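Local coordinates for protein Phosphoglucosamine/phosphogalactosamine mutase (Sulfolobus tokodaii, PDB 2F7L) that interconverts the 6-phosphates and 1-phosphates of glucosamine and galactosamine, a magnesium-dependent mutase step on the way to UDP-N-acetylglucosamine and UDP-N-acetylgalactosamine, at residues R261-L265 / L363-L367; S267-S271 / L322-E326. Residue numbers count along the deposited sequence, not the author numbering.

Interaction 1: residues R261-L265 / L363-L367; sequences RSGTL and LFDRL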
ATOM      1  N   ARG A 261      13.011   3.911  -2.058  1.00 36.99           N
ATOM      2  CA  ARG A 261      14.378   3.458  -2.313  1.00 37.19           C
ATOM      3  C   ARG A 261      14.281   2.028  -2.871  1.00 36.54           C
ATOM      4  O   ARG A 261      14.894   1.689  -3.888  1.00 36.38           O
ATOM      5  CB  ARG A 261      15.207   3.441  -1.022  1.00 38.39           C
ATOM      6  CG  ARG A 261      15.243   4.744  -0.232  1.00 38.78           C
ATOM      7  CD  ARG A 261      15.852   5.802  -1.052  1.00 40.09           C
ATOM      8  NE  ARG A 261      16.029   7.067  -0.344  1.00 41.59           N
ATOM      9  CZ  ARG A 261      15.044   7.808   0.139  1.00 41.76           C
ATOM     10  NH1 ARG A 261      13.791   7.409   0.014  1.00 43.45           N
ATOM     11  NH2 ARG A 261      15.310   8.980   0.690  1.00 42.12           N
ATOM     12  N   SER A 262      13.500   1.195  -2.193  1.00 35.79           N
ATOM     13  CA  SER A 262      13.324  -0.183  -2.617  1.00 35.37           C
ATOM     14  C   SER A 262      12.351  -0.290  -3.783  1.00 35.65           C
ATOM     15  O   SER A 262      12.357  -1.283  -4.511  1.00 36.14           O
ATOM     16  CB  SER A 262      12.847  -1.051  -1.450  1.00 34.07           C
ATOM     17  OG  SER A 262      11.659  -0.553  -0.882  1.00 33.01           O
ATOM     18  N   GLY A 263      11.522   0.731  -3.966  1.00 35.52           N
ATOM     19  CA  GLY A 263      10.572   0.708  -5.059  1.00 35.85           C
ATOM     20  C   GLY A 263      11.357   0.898  -6.331  1.00 37.33           C
ATOM     21  O   GLY A 263      11.041   0.332  -7.376  1.00 37.86           O
ATOM     22  N   THR A 264      12.405   1.709  -6.225  1.00 38.65           N
ATOM     23  CA  THR A 264      13.289   2.020  -7.349  1.00 39.80           C
ATOM     24  C   THR A 264      14.111   0.788  -7.762  1.00 39.75           C
ATOM     25  O   THR A 264      14.184   0.448  -8.936  1.00 38.90           O
ATOM     26  CB  THR A 264      14.232   3.205  -6.973  1.00 40.03           C
ATOM     27  OG1 THR A 264      13.473   4.417  -6.903  1.00 38.84           O
ATOM     28  CG2 THR A 264      15.339   3.360  -7.998  1.00 40.65           C
ATOM     29  N   LEU A 265      14.718   0.137  -6.774  1.00 40.79           N
ATOM     30  CA  LEU A 265      15.513  -1.074  -6.973  1.00 41.34           C
ATOM     31  C   LEU A 265      14.638  -2.169  -7.598  1.00 42.17           C
ATOM     32  O   LEU A 265      15.060  -2.875  -8.514  1.00 43.22           O
ATOM     33  CB  LEU A 265      16.042  -1.545  -5.613  1.00 40.78           C
ATOM     34  CG  LEU A 265      17.543  -1.553  -5.307  1.00 40.65           C
ATOM     35  CD1 LEU A 265      18.255  -0.527  -6.144  1.00 40.94           C
ATOM     36  CD2 LEU A 265      17.766  -1.289  -3.826  1.00 39.64           C
ATOM     37  N   LEU A 363      23.750  -3.200  -1.934  1.00 48.50           N
ATOM     38  CA  LEU A 363      22.714  -3.040  -2.960  1.00 47.06           C
ATOM     39  C   LEU A 363      22.037  -1.681  -2.861  1.00 46.28           C
ATOM     40  O   LEU A 363      21.924  -0.952  -3.838  1.00 45.27           O
ATOM     41  CB  LEU A 363      21.657  -4.132  -2.787  1.00 46.56           C
ATOM     42  CG  LEU A 363      20.801  -4.587  -3.971  1.00 46.08           C
ATOM     43  CD1 LEU A 363      19.346  -4.480  -3.589  1.00 45.78           C
ATOM     44  CD2 LEU A 363      21.097  -3.764  -5.203  1.00 46.04           C
ATOM     45  N   PHE A 364      21.581  -1.354  -1.661  1.00 46.54           N
ATOM     46  CA  PHE A 364      20.910  -0.091  -1.418  1.00 46.46           C
ATOM     47  C   PHE A 364      21.814   1.099  -1.631  1.00 46.35           C
ATOM     48  O   PHE A 364      21.375   2.144  -2.136  1.00 45.68           O
ATOM     49  CB  PHE A 364      20.332  -0.065  -0.003  1.00 46.88           C
ATOM     50  CG  PHE A 364      18.957  -0.644   0.080  1.00 47.73           C
ATOM     51  CD1 PHE A 364      18.753  -1.928   0.580  1.00 47.88           C
ATOM     52  CD2 PHE A 364      17.864   0.075  -0.419  1.00 47.37           C
ATOM     53  CE1 PHE A 364      17.486  -2.484   0.574  1.00 47.58           C
ATOM     54  CE2 PHE A 364      16.597  -0.473  -0.426  1.00 47.15           C
ATOM     55  CZ  PHE A 364      16.405  -1.753   0.068  1.00 47.80           C
ATOM     56  N   ASP A 365      23.077   0.942  -1.247  1.00 45.75           N
ATOM     57  CA  ASP A 365      24.013   2.024  -1.433  1.00 45.30           C
ATOM     58  C   ASP A 365      24.176   2.376  -2.901  1.00 45.27           C
ATOM     59  O   ASP A 365      24.586   3.476  -3.209  1.00 45.90           O
ATOM     60  CB  ASP A 365      25.360   1.702  -0.801  1.00 45.11           C
ATOM     61  CG  ASP A 365      25.351   1.888   0.707  1.00 46.58           C
ATOM     62  OD1 ASP A 365      24.540   2.699   1.214  1.00 46.65           O
ATOM     63  OD2 ASP A 365      26.167   1.234   1.390  1.00 46.87           O
ATOM     64  N   ARG A 366      23.834   1.473  -3.812  1.00 45.49           N
ATOM     65  CA  ARG A 366      23.960   1.782  -5.235  1.00 46.21           C
ATOM     66  C   ARG A 366      23.009   2.900  -5.667  1.00 46.41           C
ATOM     67  O   ARG A 366      23.042   3.329  -6.811  1.00 46.56           O
ATOM     68  CB  ARG A 366      23.650   0.564  -6.116  1.00 47.79           C
ATOM     69  CG  ARG A 366      24.577  -0.655  -6.031  1.00 49.52           C
ATOM     70  CD  ARG A 366      24.345  -1.486  -7.305  1.00 51.81           C
ATOM     71  NE  ARG A 366      24.515  -2.937  -7.183  1.00 53.50           N
ATOM     72  CZ  ARG A 366      25.631  -3.547  -6.794  1.00 55.53           C
ATOM     73  NH1 ARG A 366      26.721  -2.849  -6.461  1.00 55.55           N
ATOM     74  NH2 ARG A 366      25.664  -4.873  -6.769  1.00 56.24           N
ATOM     75  N   LEU A 367      22.149   3.362  -4.764  1.00 46.89           N
ATOM     76  CA  LEU A 367      21.171   4.420  -5.086  1.00 46.44           C
ATOM     77  C   LEU A 367      21.617   5.827  -4.675  1.00 46.53           C
ATOM     78  O   LEU A 367      22.431   6.001  -3.757  1.00 46.36           O
ATOM     79  CB  LEU A 367      19.827   4.137  -4.388  1.00 45.46           C
ATOM     80  CG  LEU A 367      18.628   3.396  -4.979  1.00 44.50           C
ATOM     81  CD1 LEU A 367      19.020   2.586  -6.177  1.00 44.66           C
ATOM     82  CD2 LEU A 367      18.016   2.511  -3.899  1.00 43.62           C
TER
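Leu-265 is the residue to look at first. Its CA-CB bond points from the helix at 261-265 at the other segment, and its two methyls meet three different side chains there. Leu-265 CD1 lies against CD1 of Leu-367 at 3.2 Å, tight for two methyl carbons, while Leu-265 CD2 reaches CD1 of Leu-363 at 3.6 Å. The same Leu-265 CD2 sits over a face of the Phe-364 ring, 3.9 Å from its centroid and 23° off the normal, a CH-pi contact. Leu-367 points back at the first helix: its CD2 is 3.2 Å from the backbone O of Arg-261, and its CD1 is 4.2 Å from CG2 of Thr-264. Phe-364 brings a ring edge to Ser-262, whose CB is 3.9 Å from CE2 of Phe-364; Met-349 of helix 342-356 packs against both residues. Arg-261 contributes its backbone and CB, and its guanidinium leads away. Everything that joins the segments is apolar or van der Waals packing. Here the short helix 360-365 and the residues that follow lie against helix 259-272, a helix-on-helix contact on one face of the alpha/beta/alpha domain III of a phosphohexose mutase.

Interaction 2: residues S267-S271 / L322-E326; sequences SYWAS and LAGFE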
ATOM      1  N   SER A 267      11.726  -1.593  -9.093  1.00 45.58           N
ATOM      2  CA  SER A 267      11.241  -1.086 -10.367  1.00 46.76           C
ATOM      3  C   SER A 267      12.303  -1.450 -11.418  1.00 47.26           C
ATOM      4  O   SER A 267      12.013  -1.705 -12.586  1.00 46.91           O
ATOM      5  CB  SER A 267      11.054   0.429 -10.267  1.00 46.53           C
ATOM      6  OG  SER A 267      10.050   0.862 -11.164  1.00 47.56           O
ATOM      7  N   TYR A 268      13.547  -1.490 -10.977  1.00 48.39           N
ATOM      8  CA  TYR A 268      14.654  -1.836 -11.851  1.00 49.77           C
ATOM      9  C   TYR A 268      14.578  -3.311 -12.279  1.00 49.81           C
ATOM     10  O   TYR A 268      14.475  -3.632 -13.469  1.00 49.50           O
ATOM     11  CB  TYR A 268      15.969  -1.569 -11.118  1.00 50.45           C
ATOM     12  CG  TYR A 268      17.161  -2.186 -11.780  1.00 51.54           C
ATOM     13  CD1 TYR A 268      17.535  -1.806 -13.070  1.00 52.04           C
ATOM     14  CD2 TYR A 268      17.901  -3.178 -11.134  1.00 52.12           C
ATOM     15  CE1 TYR A 268      18.620  -2.404 -13.706  1.00 53.03           C
ATOM     16  CE2 TYR A 268      18.988  -3.786 -11.764  1.00 52.99           C
ATOM     17  CZ  TYR A 268      19.340  -3.393 -13.048  1.00 53.31           C
ATOM     18  OH  TYR A 268      20.398  -4.001 -13.681  1.00 54.70           O
ATOM     19  N   TRP A 269      14.644  -4.195 -11.293  1.00 49.38           N
ATOM     20  CA  TRP A 269      14.586  -5.623 -11.532  1.00 49.32           C
ATOM     21  C   TRP A 269      13.433  -6.012 -12.457  1.00 49.10           C
ATOM     22  O   TRP A 269      13.554  -6.936 -13.259  1.00 48.37           O
ATOM     23  CB  TRP A 269      14.439  -6.348 -10.199  1.00 49.80           C
ATOM     24  CG  TRP A 269      14.736  -7.791 -10.296  1.00 50.57           C
ATOM     25  CD1 TRP A 269      13.981  -8.820  -9.817  1.00 51.09           C
ATOM     26  CD2 TRP A 269      15.898  -8.383 -10.880  1.00 51.23           C
ATOM     27  NE1 TRP A 269      14.602 -10.022 -10.066  1.00 51.54           N
ATOM     28  CE2 TRP A 269      15.783  -9.782 -10.715  1.00 51.40           C
ATOM     29  CE3 TRP A 269      17.029  -7.868 -11.530  1.00 50.88           C
ATOM     30  CZ2 TRP A 269      16.757 -10.670 -11.172  1.00 50.85           C
ATOM     31  CZ3 TRP A 269      17.997  -8.756 -11.984  1.00 50.58           C
ATOM     32  CH2 TRP A 269      17.852 -10.139 -11.802  1.00 50.40           C
ATOM     33  N   ALA A 270      12.315  -5.306 -12.346  1.00 49.63           N
ATOM     34  CA  ALA A 270      11.155  -5.610 -13.176  1.00 50.98           C
ATOM     35  C   ALA A 270      11.463  -5.472 -14.667  1.00 51.78           C
ATOM     36  O   ALA A 270      10.905  -6.214 -15.483  1.00 52.33           O
ATOM     37  CB  ALA A 270       9.981  -4.720 -12.800  1.00 50.24           C
ATOM     38  N   SER A 271      12.336  -4.528 -15.021  1.00 52.18           N
ATOM     39  CA  SER A 271      12.724  -4.323 -16.424  1.00 52.43           C
ATOM     40  C   SER A 271      13.655  -5.450 -16.877  1.00 51.82           C
ATOM     41  O   SER A 271      13.632  -5.868 -18.035  1.00 51.76           O
ATOM     42  CB  SER A 271      13.449  -2.991 -16.596  1.00 53.02           C
ATOM     43  OG  SER A 271      14.669  -3.018 -15.875  1.00 54.28           O
ATOM     44  N   LEU A 322       5.372  -0.874 -16.468  1.00 48.21           N
ATOM     45  CA  LEU A 322       6.247  -1.950 -16.035  1.00 46.77           C
ATOM     46  C   LEU A 322       5.906  -2.315 -14.607  1.00 45.80           C
ATOM     47  O   LEU A 322       5.768  -3.482 -14.288  1.00 45.91           O
ATOM     48  CB  LEU A 322       7.716  -1.521 -16.115  1.00 46.93           C
ATOM     49  CG  LEU A 322       8.750  -2.587 -15.743  1.00 47.29           C
ATOM     50  CD1 LEU A 322       8.747  -3.685 -16.809  1.00 46.81           C
ATOM     51  CD2 LEU A 322      10.138  -1.957 -15.618  1.00 46.90           C
ATOM     52  N   ALA A 323       5.793  -1.305 -13.747  1.00 44.99           N
ATOM     53  CA  ALA A 323       5.471  -1.495 -12.332  1.00 44.01           C
ATOM     54  C   ALA A 323       5.016  -0.172 -11.730  1.00 43.75           C
ATOM     55  O   ALA A 323       4.962   0.847 -12.422  1.00 44.57           O
ATOM     56  CB  ALA A 323       6.692  -2.012 -11.567  1.00 42.83           C
ATOM     57  N   GLY A 324       4.677  -0.193 -10.445  1.00 42.20           N
ATOM     58  CA  GLY A 324       4.266   1.023  -9.777  1.00 40.07           C
ATOM     59  C   GLY A 324       4.673   0.881  -8.333  1.00 39.23           C
ATOM     60  O   GLY A 324       4.964  -0.221  -7.896  1.00 39.77           O
ATOM     61  N   PHE A 325       4.743   1.980  -7.597  1.00 38.64           N
ATOM     62  CA  PHE A 325       5.069   1.906  -6.181  1.00 38.27           C
ATOM     63  C   PHE A 325       4.850   3.237  -5.468  1.00 39.16           C
ATOM     64  O   PHE A 325       4.687   4.285  -6.109  1.00 38.95           O
ATOM     65  CB  PHE A 325       6.504   1.409  -5.958  1.00 36.95           C
ATOM     66  CG  PHE A 325       7.574   2.384  -6.371  1.00 36.62           C
ATOM     67  CD1 PHE A 325       8.041   2.421  -7.684  1.00 37.17           C
ATOM     68  CD2 PHE A 325       8.130   3.263  -5.440  1.00 35.86           C
ATOM     69  CE1 PHE A 325       9.052   3.318  -8.066  1.00 36.10           C
ATOM     70  CE2 PHE A 325       9.129   4.156  -5.807  1.00 35.62           C
ATOM     71  CZ  PHE A 325       9.592   4.184  -7.125  1.00 35.72           C
ATOM     72  N   GLU A 326       4.802   3.175  -4.138  1.00 39.61           N
ATOM     73  CA  GLU A 326       4.631   4.357  -3.307  1.00 40.86           C
ATOM     74  C   GLU A 326       5.830   4.442  -2.388  1.00 40.61           C
ATOM     75  O   GLU A 326       6.467   3.439  -2.122  1.00 41.20           O
ATOM     76  CB  GLU A 326       3.366   4.268  -2.452  1.00 42.20           C
ATOM     77  CG  GLU A 326       2.064   4.435  -3.203  1.00 44.72           C
ATOM     78  CD  GLU A 326       1.051   5.280  -2.427  1.00 47.22           C
ATOM     79  OE1 GLU A 326       1.063   6.531  -2.568  1.00 47.46           O
ATOM     80  OE2 GLU A 326       0.248   4.694  -1.658  1.00 49.02           O
TER
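Leu-322 does most of the work for its segment. Its side chain rises toward the helix and fits between Ser-267, Ala-270 and Ser-271: Leu-322 CG is 3.8 Å from CB of Ala-270, its CD1 is 3.6 Å from the O of that residue, and its CD2 lies 3.4 Å from N and 3.6 Å from CB of Ser-271. The Ser-271 hydroxyl is turned back into its own helix, where OG donates a very short 2.5 Å hydrogen bond to O of Tyr-268. Next comes Ala-323, a small residue facing another small one, with its CB 4.4 Å from CB of Ala-270. The strand 323-326 runs almost antiparallel to the helix segment, at 173° between directions and 9.0 Å between axes, so this is a helix layered on a sheet, as in the alpha/beta/alpha fold of domain III. At Gly-324 a CB would point away from the helix, and the backbone pairs with Met-332. Phe-325 turns toward the helix again; its CE1 is 4.1 Å from OG of Ser-267, and its ring also packs on Ile-281 and Phe-331 of the flanking strands. Glu-326 lies beyond the helix segment's reach, and its OE2 hydrogen-bonds Ser-309.

How the interactions relate
Helix 259-272 enters first and serves both contacts, with 261-265 in its N-terminal half and 267-271 in its C-terminal half. From there the chain builds strands 280-284 and 301-305 before strand 323-326 returns to the helix, closing the inner loop at interaction 2. It continues through strand 329-332 and helix 342-356 to helix 360-365, where interaction 1 closes the wider loop, with interaction 2 nested inside. One helix is thus tied to the sheet and to helix 360-365. The two contacts touch, too: Phe-325 CD2 lies 3.6 Å from CA of Gly-263, and Phe-325 CZ is 3.9 Å from N of Thr-264.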